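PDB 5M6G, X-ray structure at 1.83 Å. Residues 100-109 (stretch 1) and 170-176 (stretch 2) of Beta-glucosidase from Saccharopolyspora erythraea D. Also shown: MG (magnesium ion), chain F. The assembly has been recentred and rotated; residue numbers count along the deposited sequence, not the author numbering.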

# COMPACT_ATOMS: atom_id res chain seq x y z
N THR A 100 16.27 10.99 5.93
CA THR A 100 16.66 10.14 7.05
C THR A 100 15.50 10.06 8.01
O THR A 100 14.63 10.94 8.02
CB THR A 100 17.89 10.68 7.80
OG1 THR A 100 17.56 11.92 8.45
CG2 THR A 100 19.08 10.88 6.88
N PRO A 101 15.44 9.00 8.84
CA PRO A 101 14.38 8.94 9.85
C PRO A 101 14.36 10.15 10.79
O PRO A 101 13.28 10.64 11.13
CB PRO A 101 14.69 7.64 10.60
CG PRO A 101 15.36 6.79 9.59
CD PRO A 101 16.17 7.73 8.73
N GLN A 102 15.54 10.64 11.19
CA GLN A 102 15.57 11.82 12.06
C GLN A 102 15.02 13.05 11.35
O GLN A 102 14.30 13.86 11.96
CB GLN A 102 17.00 12.10 12.54
CG GLN A 102 17.04 13.26 13.52
CD GLN A 102 18.36 14.00 13.54
OE1 GLN A 102 19.41 13.40 13.33
NE2 GLN A 102 18.30 15.31 13.80
N ALA A 103 15.36 13.24 10.08
CA ALA A 103 14.90 14.42 9.36
C ALA A 103 13.38 14.39 9.14
O ALA A 103 12.74 15.45 9.13
CB ALA A 103 15.62 14.54 8.02
N TRP A 104 12.79 13.20 8.97
CA TRP A 104 11.33 13.12 8.93
C TRP A 104 10.74 13.54 10.27
O TRP A 104 9.74 14.27 10.32
CB TRP A 104 10.87 11.71 8.59
CG TRP A 104 10.93 11.35 7.14
CD1 TRP A 104 12.03 10.93 6.45
CD2 TRP A 104 9.84 11.35 6.22
NE1 TRP A 104 11.68 10.68 5.13
CE2 TRP A 104 10.34 10.93 4.97
CE3 TRP A 104 8.47 11.68 6.32
CZ2 TRP A 104 9.54 10.81 3.84
CZ3 TRP A 104 7.67 11.57 5.18
CH2 TRP A 104 8.21 11.14 3.96
N ALA A 105 11.32 13.06 11.38
CA ALA A 105 10.80 13.45 12.69
C ALA A 105 10.93 14.96 12.90
O ALA A 105 10.01 15.60 13.43
CB ALA A 105 11.52 12.69 13.80
N ASP A 106 12.06 15.54 12.47
CA ASP A 106 12.23 16.99 12.56
C ASP A 106 11.17 17.72 11.74
O ASP A 106 10.57 18.70 12.21
CB ASP A 106 13.62 17.39 12.08
CG ASP A 106 14.71 16.94 13.02
OD1 ASP A 106 14.39 16.56 14.17
OD2 ASP A 106 15.89 16.99 12.60
N MET A 107 10.93 17.26 10.51
CA MET A 107 9.93 17.89 9.67
C MET A 107 8.55 17.84 10.33
O MET A 107 7.84 18.85 10.39
CB MET A 107 9.88 17.21 8.30
CG MET A 107 8.86 17.82 7.34
SD MET A 107 8.78 16.84 5.83
CE MET A 107 7.95 15.37 6.41
N TYR A 108 8.17 16.67 10.83
CA TYR A 108 6.89 16.51 11.51
C TYR A 108 6.77 17.48 12.69
O TYR A 108 5.77 18.20 12.81
CB TYR A 108 6.72 15.07 11.98
CG TYR A 108 5.43 14.87 12.74
CD1 TYR A 108 4.26 14.51 12.07
CD2 TYR A 108 5.37 15.10 14.11
CE1 TYR A 108 3.07 14.35 12.77
CE2 TYR A 108 4.19 14.96 14.80
CZ TYR A 108 3.05 14.58 14.13
OH TYR A 108 1.88 14.43 14.83
N ASP A 109 7.77 17.50 13.58
CA ASP A 109 7.72 18.37 14.74
C ASP A 109 7.64 19.84 14.35
O ASP A 109 7.03 20.64 15.06
CB ASP A 109 8.94 18.14 15.64
CG ASP A 109 8.86 16.85 16.40
OD1 ASP A 109 7.80 16.20 16.36
OD2 ASP A 109 9.87 16.48 17.04
N ALA A 170 5.69 5.85 13.64
CA ALA A 170 5.55 6.67 14.85
C ALA A 170 6.88 7.27 15.27
O ALA A 170 6.90 8.34 15.89
CB ALA A 170 4.95 5.83 15.98
N ALA A 171 7.99 6.61 14.92
CA ALA A 171 9.32 7.16 15.17
C ALA A 171 9.51 8.50 14.47
O ALA A 171 10.26 9.35 14.95
CB ALA A 171 10.39 6.18 14.71
N THR A 172 8.85 8.70 13.33
CA THR A 172 8.92 9.95 12.61
C THR A 172 7.81 10.91 13.00
O THR A 172 7.71 12.00 12.42
CB THR A 172 8.89 9.71 11.09
OG1 THR A 172 7.60 9.20 10.70
CG2 THR A 172 9.96 8.70 10.67
N GLY A 173 6.96 10.53 13.96
CA GLY A 173 5.86 11.37 14.40
C GLY A 173 4.58 11.18 13.62
O GLY A 173 3.49 11.37 14.17
N ILE A 174 4.68 10.80 12.34
CA ILE A 174 3.51 10.69 11.48
C ILE A 174 2.48 9.77 12.12
O ILE A 174 2.82 8.73 12.70
CB ILE A 174 3.96 10.21 10.09
CG1 ILE A 174 4.85 11.28 9.44
CG2 ILE A 174 2.75 9.86 9.21
CD1 ILE A 174 5.49 10.87 8.11
N ASP A 175 1.21 10.17 12.03
CA ASP A 175 0.15 9.61 12.84
C ASP A 175 -0.73 8.63 12.10
O ASP A 175 -1.58 8.00 12.74
CB ASP A 175 -0.74 10.74 13.37
CG ASP A 175 0.07 11.84 13.98
OD1 ASP A 175 0.67 11.57 15.03
OD2 ASP A 175 0.15 12.93 13.37
N TRP A 176 -0.55 8.49 10.80
CA TRP A 176 -1.64 8.03 9.94
C TRP A 176 -1.03 7.51 8.65
O TRP A 176 -0.35 8.26 7.95
CB TRP A 176 -2.60 9.21 9.69
CG TRP A 176 -3.79 8.98 8.80
CD1 TRP A 176 -4.26 7.79 8.29
CD2 TRP A 176 -4.66 10.01 8.30
NE1 TRP A 176 -5.39 8.03 7.51
CE2 TRP A 176 -5.64 9.38 7.50
CE3 TRP A 176 -4.70 11.40 8.46
CZ2 TRP A 176 -6.66 10.10 6.87
CZ3 TRP A 176 -5.72 12.12 7.84
CH2 TRP A 176 -6.69 11.47 7.05
MG MG F . 2.51 10.84 15.89
O HOH W 1 2.34 12.78 16.87
O HOH W 2 2.48 8.75 15.42
O HOH W 3 1.47 10.39 17.56
O HOH W 4 4.12 10.51 17.09

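A magnesium ion sits at the edge of this contact, bound by stretch 2 and linked to the helix of stretch 1 through Tyr-108. Gly-173 O (2.0 Å from MG) and Asp-175 OD1 (2.1 Å from MG) are its protein ligands, and four waters at 2.0 to 2.2 Å complete a six-coordinate shell. The shared cation explains why two oxygens, Gly-173 O and Asp-175 OD1, can lie 3.0 Å apart without a hydrogen bond. Asp-175 divides its carboxylate: OD1 binds the metal, while OD2 accepts a hydrogen bond from Tyr-108 OH at 2.7 Å, near the plane of the tyrosine ring. Water 1, a metal ligand, donates to Tyr-108 OH at 2.7 Å, so the phenol joins the coordination shell to the carboxylate. Water 2 similarly donates to Ile-174 O, again at 2.7 Å, tying the backbone of stretch 2 to the shell.

Stretch 1 is helical from Pro-101 onward. Thr-100 caps its start, with OG1 accepting from Ala-103 N at 3.0 Å, and regular i to i+4 backbone bonds follow. Trp-104 and Tyr-108, one turn apart, direct their CA-to-CB bonds toward stretch 2. Gln-102 and Asp-106 point away and share a weak hydrogen bond, Gln-102 NE2 to Asp-106 OD2 at 3.2 Å.

Stretch 2 passes through a type I turn from Ala-170 to Gly-173, closed by Gly-173 N donating to Ala-170 O at 2.9 Å. Backbones approach most closely at Ala-105 and Thr-172, whose CA atoms are 4.0 Å apart. The small alanine side chain accompanies this close approach, and Ala-105 CA directs a CH...O contact at Thr-172 O, 3.4 Å away and nearly straight at the hydrogen. The methyl of Thr-172 packs against the helix, its CG2 lying 3.8 Å from Trp-104 CB.

Gly-173 lies against the Tyr-108 ring, its CA 3.9 Å from the ring centroid and almost on the normal, a CH-pi contact. A CB here would fall 2.4 Å from Tyr-108 CD2, a clash. The positive phi would also jam it against the preceding carbonyl oxygen, so backbone shape alone already calls for glycine. Gly-173 O and Ile-174 N lie over one face of the same ring.

Ile-174 supplies the apolar packing: its CD1 reaches Trp-104 CE3 at 3.6 Å, and its CG1 lies 4.2 Å from Tyr-108 CD1. Hydrophobic packing around the two aromatics thus adjoins the polar, metal-bound end of the contact.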